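Local structure of cGAS/DncV-like nucleotidyltransferase in E. coli homolog (Elizabethkingia meningoseptica ATCC 13253 = NBRC 12535, 6E0O) at residues T237-Y248 with M282-Q292. The protein synthesises cyclic dinucleotide second messengers from nucleoside triphosphates as the nucleotidyltransferase of a CBASS antiphage defence system, probably using magnesium as cofactor. Numbering follows the deposited sequence.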
ATOM      1  N   THR A 237       8.341  21.779   5.977  1.00 12.87           N
ATOM      2  CA  THR A 237       9.085  22.197   4.797  1.00 12.90           C
ATOM      3  C   THR A 237      10.498  21.633   4.829  1.00 12.60           C
ATOM      4  O   THR A 237      10.988  21.093   3.832  1.00 12.89           O
ATOM      5  CB  THR A 237       9.108  23.727   4.704  1.00 14.20           C
ATOM      6  OG1 THR A 237       7.774  24.234   4.552  1.00 15.82           O
ATOM      7  CG2 THR A 237       9.939  24.175   3.517  1.00 17.51           C
ATOM      8  N   GLN A 238      11.176  21.752   5.972  1.00 12.32           N
ATOM      9  CA  GLN A 238      12.551  21.271   6.034  1.00 11.67           C
ATOM     10  C   GLN A 238      12.604  19.746   6.079  1.00 11.88           C
ATOM     11  O   GLN A 238      13.527  19.134   5.527  1.00 12.12           O
ATOM     12  CB  GLN A 238      13.297  21.883   7.217  1.00 13.73           C
ATOM     13  CG  GLN A 238      14.800  21.720   7.092  1.00 15.93           C
ATOM     14  CD  GLN A 238      15.409  22.560   5.951  1.00 15.25           C
ATOM     15  OE1 GLN A 238      14.737  23.382   5.312  1.00 20.20           O
ATOM     16  NE2 GLN A 238      16.683  22.340   5.690  1.00 20.50           N
ATOM     17  N   THR A 239      11.635  19.109   6.748  1.00 11.92           N
ATOM     18  CA  THR A 239      11.603  17.650   6.753  1.00 11.14           C
ATOM     19  C   THR A 239      11.435  17.114   5.340  1.00 11.41           C
ATOM     20  O   THR A 239      12.127  16.176   4.933  1.00 11.98           O
ATOM     21  CB  THR A 239      10.471  17.136   7.649  1.00 11.71           C
ATOM     22  OG1 THR A 239      10.752  17.458   9.010  1.00 12.48           O
ATOM     23  CG2 THR A 239      10.309  15.624   7.503  1.00 12.48           C
ATOM     24  N   LEU A 240      10.504  17.697   4.582  1.00 11.19           N
ATOM     25  CA  LEU A 240      10.261  17.238   3.218  1.00 11.30           C
ATOM     26  C   LEU A 240      11.490  17.460   2.354  1.00 11.57           C
ATOM     27  O   LEU A 240      11.851  16.602   1.545  1.00 11.83           O
ATOM     28  CB  LEU A 240       9.039  17.947   2.641  1.00 12.06           C
ATOM     29  CG  LEU A 240       8.604  17.563   1.223  1.00 12.62           C
ATOM     30  CD1 LEU A 240       8.269  16.086   1.112  1.00 13.25           C
ATOM     31  CD2 LEU A 240       7.419  18.438   0.822  1.00 14.12           C
ATOM     32  N   ARG A 241      12.167  18.597   2.537  1.00 11.99           N
ATOM     33  CA  ARG A 241      13.439  18.819   1.858  1.00 13.30           C
ATOM     34  C   ARG A 241      14.434  17.721   2.208  1.00 11.95           C
ATOM     35  O   ARG A 241      15.063  17.128   1.322  1.00 12.56           O
ATOM     36  CB  ARG A 241      14.005  20.183   2.248  1.00 13.61           C
ATOM     37  CG  ARG A 241      15.189  20.588   1.413  1.00 14.28           C
ATOM     38  CD  ARG A 241      15.838  21.848   1.962  1.00 21.56           C
ATOM     39  NE  ARG A 241      16.703  22.474   0.966  1.00 26.32           N
ATOM     40  CZ  ARG A 241      17.966  22.138   0.750  1.00 29.56           C
ATOM     41  NH1 ARG A 241      18.533  21.173   1.464  1.00 34.72           N
ATOM     42  NH2 ARG A 241      18.657  22.773  -0.189  1.00 27.73           N
ATOM     43  N   ASN A 242      14.575  17.422   3.503  1.00 11.94           N
ATOM     44  CA  ASN A 242      15.511  16.384   3.923  1.00 11.96           C
ATOM     45  C   ASN A 242      15.171  15.038   3.290  1.00 12.16           C
ATOM     46  O   ASN A 242      16.065  14.308   2.851  1.00 12.78           O
ATOM     47  CB  ASN A 242      15.469  16.209   5.440  1.00 11.69           C
ATOM     48  CG  ASN A 242      16.110  17.335   6.197  1.00 12.28           C
ATOM     49  OD1 ASN A 242      16.774  18.202   5.626  1.00 13.71           O
ATOM     50  ND2 ASN A 242      15.933  17.318   7.509  1.00 13.99           N
ATOM     51  N   VAL A 243      13.880  14.685   3.260  1.00 11.16           N
ATOM     52  CA  VAL A 243      13.445  13.402   2.714  1.00 10.73           C
ATOM     53  C   VAL A 243      13.803  13.302   1.240  1.00 11.03           C
ATOM     54  O   VAL A 243      14.371  12.298   0.787  1.00 11.27           O
ATOM     55  CB  VAL A 243      11.930  13.231   2.939  1.00 11.40           C
ATOM     56  CG1 VAL A 243      11.364  12.111   2.071  1.00 11.88           C
ATOM     57  CG2 VAL A 243      11.642  12.932   4.404  1.00 12.18           C
ATOM     58  N   ILE A 244      13.454  14.330   0.465  1.00 11.02           N
ATOM     59  CA  ILE A 244      13.702  14.284  -0.975  1.00 11.30           C
ATOM     60  C   ILE A 244      15.202  14.221  -1.252  1.00 10.83           C
ATOM     61  O   ILE A 244      15.670  13.407  -2.059  1.00 11.76           O
ATOM     62  CB  ILE A 244      13.024  15.469  -1.688  1.00 12.33           C
ATOM     63  CG1 ILE A 244      11.501  15.361  -1.556  1.00 11.92           C
ATOM     64  CG2 ILE A 244      13.462  15.525  -3.139  1.00 13.44           C
ATOM     65  CD1 ILE A 244      10.729  16.591  -2.014  1.00 13.33           C
ATOM     66  N   VAL A 245      15.979  15.087  -0.589  1.00 11.41           N
ATOM     67  CA  VAL A 245      17.422  15.106  -0.825  1.00 12.72           C
ATOM     68  C   VAL A 245      18.042  13.766  -0.448  1.00 11.16           C
ATOM     69  O   VAL A 245      18.894  13.232  -1.169  1.00 12.57           O
ATOM     70  CB  VAL A 245      18.080  16.264  -0.053  1.00 14.50           C
ATOM     71  CG1 VAL A 245      19.606  16.147  -0.112  1.00 16.42           C
ATOM     72  CG2 VAL A 245      17.627  17.603  -0.606  1.00 16.80           C
ATOM     73  N   LYS A 246      17.630  13.195   0.688  1.00 12.09           N
ATOM     74  CA  LYS A 246      18.226  11.937   1.126  1.00 11.92           C
ATOM     75  C   LYS A 246      17.945  10.811   0.135  1.00 10.96           C
ATOM     76  O   LYS A 246      18.852  10.058  -0.234  1.00 12.24           O
ATOM     77  CB  LYS A 246      17.720  11.573   2.521  1.00 11.93           C
ATOM     78  CG  LYS A 246      18.249  10.247   3.059  1.00 12.99           C
ATOM     79  CD  LYS A 246      19.759  10.172   3.095  1.00 14.98           C
ATOM     80  CE  LYS A 246      20.241   8.936   3.850  1.00 18.08           C
ATOM     81  NZ  LYS A 246      21.657   8.590   3.501  1.00 20.71           N
ATOM     82  N   ILE A 247      16.691  10.670  -0.305  1.00 11.67           N
ATOM     83  CA  ILE A 247      16.371   9.605  -1.255  1.00 11.69           C
ATOM     84  C   ILE A 247      17.122   9.824  -2.562  1.00 10.67           C
ATOM     85  O   ILE A 247      17.719   8.902  -3.122  1.00 11.05           O
ATOM     86  CB  ILE A 247      14.850   9.511  -1.476  1.00 10.91           C
ATOM     87  CG1 ILE A 247      14.147   9.114  -0.182  1.00 11.25           C
ATOM     88  CG2 ILE A 247      14.527   8.510  -2.581  1.00 11.07           C
ATOM     89  CD1 ILE A 247      12.649   9.360  -0.190  1.00 11.18           C
ATOM     90  N   TYR A 248      17.090  11.055  -3.071  1.00 11.40           N
ATOM     91  CA  TYR A 248      17.772  11.397  -4.316  1.00 11.76           C
ATOM     92  C   TYR A 248      19.241  11.018  -4.248  1.00 11.72           C
ATOM     93  O   TYR A 248      19.756  10.319  -5.127  1.00 12.45           O
ATOM     94  CB  TYR A 248      17.569  12.891  -4.544  1.00 11.99           C
ATOM     95  CG  TYR A 248      18.141  13.548  -5.765  1.00 12.15           C
ATOM     96  CD1 TYR A 248      19.445  14.012  -5.779  1.00 13.08           C
ATOM     97  CD2 TYR A 248      17.341  13.827  -6.859  1.00 13.82           C
ATOM     98  CE1 TYR A 248      19.954  14.687  -6.877  1.00 12.57           C
ATOM     99  CE2 TYR A 248      17.839  14.508  -7.949  1.00 14.34           C
ATOM    100  CZ  TYR A 248      19.148  14.934  -7.957  1.00 13.54           C
ATOM    101  OH  TYR A 248      19.627  15.626  -9.039  1.00 16.57           O
ATOM    102  N   MET A 282      12.001  11.645  -7.462  1.00 11.23           N
ATOM    103  CA  MET A 282      12.452  12.672  -6.523  1.00 11.21           C
ATOM    104  C   MET A 282      12.748  13.988  -7.238  1.00 11.32           C
ATOM    105  O   MET A 282      12.426  15.069  -6.737  1.00 12.34           O
ATOM    106  CB  MET A 282      13.711  12.196  -5.790  1.00 12.15           C
ATOM    107  CG  MET A 282      13.488  11.151  -4.721  1.00 13.52           C
ATOM    108  SD  MET A 282      12.377  11.695  -3.411  1.00 13.91           S
ATOM    109  CE  MET A 282      10.917  10.832  -3.911  1.00 15.67           C
ATOM    110  N   GLN A 283      13.394  13.920  -8.400  1.00 11.58           N
ATOM    111  CA  GLN A 283      13.666  15.131  -9.161  1.00 12.84           C
ATOM    112  C   GLN A 283      12.373  15.843  -9.535  1.00 12.62           C
ATOM    113  O   GLN A 283      12.273  17.071  -9.424  1.00 13.17           O
ATOM    114  CB  GLN A 283      14.449  14.761 -10.413  1.00 14.82           C
ATOM    115  CG  GLN A 283      14.646  15.885 -11.375  1.00 18.51           C
ATOM    116  CD  GLN A 283      15.510  15.462 -12.536  1.00 20.17           C
ATOM    117  OE1 GLN A 283      15.042  14.817 -13.472  1.00 25.57           O
ATOM    118  NE2 GLN A 283      16.778  15.806 -12.472  1.00 22.54           N
ATOM    119  N   LYS A 284      11.380  15.092 -10.017  1.00 11.80           N
ATOM    120  CA  LYS A 284      10.115  15.709 -10.401  1.00 12.51           C
ATOM    121  C   LYS A 284       9.432  16.344  -9.198  1.00 12.63           C
ATOM    122  O   LYS A 284       8.854  17.434  -9.304  1.00 12.90           O
ATOM    123  CB  LYS A 284       9.195  14.677 -11.050  1.00 13.60           C
ATOM    124  CG  LYS A 284       9.683  14.144 -12.380  1.00 16.19           C
ATOM    125  CD  LYS A 284       9.666  15.200 -13.453  1.00 20.84           C
ATOM    126  CE  LYS A 284       9.848  14.563 -14.822  1.00 23.80           C
ATOM    127  NZ  LYS A 284      10.004  15.583 -15.885  1.00 30.25           N
ATOM    128  N   CYS A 285       9.495  15.678  -8.043  1.00 12.17           N
ATOM    129  CA  CYS A 285       8.923  16.252  -6.831  1.00 12.36           C
ATOM    130  C   CYS A 285       9.644  17.536  -6.453  1.00 12.34           C
ATOM    131  O   CYS A 285       9.014  18.547  -6.130  1.00 12.98           O
ATOM    132  CB  CYS A 285       8.995  15.249  -5.681  1.00 12.30           C
ATOM    133  SG  CYS A 285       7.896  13.826  -5.842  1.00 13.22           S
ATOM    134  N   TRP A 286      10.977  17.494  -6.442  1.00 12.26           N
ATOM    135  CA  TRP A 286      11.761  18.678  -6.103  1.00 12.18           C
ATOM    136  C   TRP A 286      11.396  19.857  -6.991  1.00 12.27           C
ATOM    137  O   TRP A 286      11.171  20.972  -6.504  1.00 14.30           O
ATOM    138  CB  TRP A 286      13.237  18.337  -6.256  1.00 13.04           C
ATOM    139  CG  TRP A 286      14.176  19.444  -5.935  1.00 12.46           C
ATOM    140  CD1 TRP A 286      14.719  20.335  -6.806  1.00 14.64           C
ATOM    141  CD2 TRP A 286      14.721  19.747  -4.650  1.00 14.69           C
ATOM    142  NE1 TRP A 286      15.565  21.187  -6.139  1.00 17.15           N
ATOM    143  CE2 TRP A 286      15.583  20.845  -4.813  1.00 16.32           C
ATOM    144  CE3 TRP A 286      14.557  19.198  -3.375  1.00 16.31           C
ATOM    145  CZ2 TRP A 286      16.281  21.404  -3.752  1.00 19.33           C
ATOM    146  CZ3 TRP A 286      15.246  19.756  -2.322  1.00 19.70           C
ATOM    147  CH2 TRP A 286      16.100  20.846  -2.516  1.00 20.22           C
ATOM    148  N   ASN A 287      11.324  19.623  -8.301  1.00 13.89           N
ATOM    149  CA  ASN A 287      11.016  20.697  -9.236  1.00 13.49           C
ATOM    150  C   ASN A 287       9.596  21.216  -9.039  1.00 14.70           C
ATOM    151  O   ASN A 287       9.360  22.430  -9.078  1.00 18.46           O
ATOM    152  CB  ASN A 287      11.196  20.197 -10.671  1.00 15.65           C
ATOM    153  CG  ASN A 287      12.640  19.906 -11.019  1.00 18.18           C
ATOM    154  OD1 ASN A 287      13.555  20.306 -10.307  1.00 19.64           O
ATOM    155  ND2 ASN A 287      12.851  19.225 -12.141  1.00 19.06           N
ATOM    156  N   TYR A 288       8.638  20.311  -8.832  1.00 12.80           N
ATOM    157  CA  TYR A 288       7.250  20.713  -8.644  1.00 13.57           C
ATOM    158  C   TYR A 288       7.092  21.544  -7.384  1.00 13.67           C
ATOM    159  O   TYR A 288       6.362  22.540  -7.372  1.00 14.40           O
ATOM    160  CB  TYR A 288       6.376  19.467  -8.549  1.00 14.47           C
ATOM    161  CG  TYR A 288       4.903  19.772  -8.454  1.00 13.26           C
ATOM    162  CD1 TYR A 288       4.166  20.047  -9.591  1.00 14.26           C
ATOM    163  CD2 TYR A 288       4.244  19.776  -7.234  1.00 13.67           C
ATOM    164  CE1 TYR A 288       2.817  20.317  -9.528  1.00 14.94           C
ATOM    165  CE2 TYR A 288       2.892  20.045  -7.155  1.00 14.91           C
ATOM    166  CZ  TYR A 288       2.186  20.325  -8.315  1.00 14.58           C
ATOM    167  OH  TYR A 288       0.841  20.599  -8.259  1.00 16.20           O
ATOM    168  N   LEU A 289       7.753  21.131  -6.303  1.00 13.75           N
ATOM    169  CA  LEU A 289       7.646  21.826  -5.030  1.00 14.28           C
ATOM    170  C   LEU A 289       8.403  23.145  -5.014  1.00 15.62           C
ATOM    171  O   LEU A 289       8.045  24.035  -4.236  1.00 16.80           O
ATOM    172  CB  LEU A 289       8.133  20.901  -3.915  1.00 13.87           C
ATOM    173  CG  LEU A 289       7.231  19.677  -3.704  1.00 14.31           C
ATOM    174  CD1 LEU A 289       7.940  18.584  -2.908  1.00 15.41           C
ATOM    175  CD2 LEU A 289       5.920  20.074  -3.038  1.00 15.88           C
ATOM    176  N   GLY A 290       9.409  23.304  -5.863  1.00 17.02           N
ATOM    177  CA  GLY A 290      10.079  24.582  -5.952  1.00 19.62           C
ATOM    178  C   GLY A 290      11.123  24.806  -4.900  1.00 18.76           C
ATOM    179  O   GLY A 290      11.417  25.959  -4.574  1.00 20.68           O
ATOM    180  N   TYR A 291      11.680  23.732  -4.347  1.00 20.11           N
ATOM    181  CA  TYR A 291      12.814  23.851  -3.449  1.00 19.88           C
ATOM    182  C   TYR A 291      14.012  24.449  -4.172  1.00 21.18           C
ATOM    183  O   TYR A 291      14.221  24.237  -5.369  1.00 21.32           O
ATOM    184  CB  TYR A 291      13.195  22.478  -2.900  1.00 20.08           C
ATOM    185  CG  TYR A 291      12.333  22.047  -1.748  1.00 18.06           C
ATOM    186  CD1 TYR A 291      12.476  22.635  -0.497  1.00 17.93           C
ATOM    187  CD2 TYR A 291      11.366  21.068  -1.906  1.00 17.50           C
ATOM    188  CE1 TYR A 291      11.689  22.262   0.559  1.00 16.64           C
ATOM    189  CE2 TYR A 291      10.590  20.673  -0.845  1.00 18.06           C
ATOM    190  CZ  TYR A 291      10.765  21.266   0.386  1.00 16.75           C
ATOM    191  OH  TYR A 291       9.946  20.891   1.426  1.00 16.84           O
ATOM    192  N   GLN A 292      14.809  25.193  -3.421  1.00 24.00           N
ATOM    193  CA  GLN A 292      15.991  25.859  -3.945  1.00 30.99           C
ATOM    194  C   GLN A 292      17.229  25.458  -3.145  1.00 33.81           C
ATOM    195  O   GLN A 292      17.135  24.904  -2.050  1.00 34.68           O
ATOM    196  CB  GLN A 292      15.786  27.380  -3.903  1.00 35.41           C
ATOM    197  CG  GLN A 292      15.694  27.998  -2.504  1.00 41.56           C
ATOM    198  CD  GLN A 292      14.375  27.729  -1.778  1.00 43.64           C
ATOM    199  OE1 GLN A 292      13.511  26.998  -2.265  1.00 45.15           O
ATOM    200  NE2 GLN A 292      14.226  28.323  -0.592  1.00 44.73           N
ATOM    201  OXT GLN A 292      18.363  25.680  -3.572  1.00 37.11           O
TER
HETATM  202  O   HOH W   1      17.483  17.354 -10.219  1.00 27.83           O
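The carbonyl oxygen of Thr237 takes two donors: the hydroxyl of Tyr291, with OH to O at 2.6 Å, and the backbone N of Arg241 in the ordinary helical bond. The hydroxyl oxygen lies in the carbonyl plane, on a lone pair, at a C=O...O angle of 128°, and the helical bond is kept. The Tyr291 ring lies against Arg241, whose CA sits over one face toward the rim and whose CB comes to 3.5 Å from CE1, while Leu240 CD2 meets the ring edge.

From there the Arg241 chain runs out extended, with CG anti to the backbone N, and passes the rim of the Trp286 indole. Trp286 CH2 rests over one guanidinium face near its rim, the two planes steeply inclined (72°). Arg241 NH2 gives a nearly straight bond of 3.2 Å to Gln292 O of the C-terminal carboxylate, which lies close to the guanidinium plane.

Helices 236-252 and 275-289 pack roughly antiparallel, 149° between their directions, in the helical part of this CD-NTase; their local axes are 9.8 Å apart, and the nearest atom of the contact is about 19 Å from the bound nucleic acid. Gly290, with positive phi, follows the last helical residue, Leu289, and the Tyr291 side chain then points at helix 236-252. Ile244 is a knob in the hole formed by Met282, Cys285, Trp286 and Leu289: its CD1 touches Leu289 CD1 at 3.5 Å, and CG2 lies by the indole. Val245 CG2 approaches Trp286 CZ3, 3.6 Å away. Helix 5-11 adds Leu8 against Leu240 and Trp11 against Leu289.

Farther along, the first torsion of Met282 puts CG against Ile247 CG2 at 3.6 Å, and the chi2 bend carries SD to Ile244 CA and Ile247 CB. The Tyr248 ring turns its edge to Met282 CB and Gln283 CB, and a water links Tyr248 OH with Gln283 NE2.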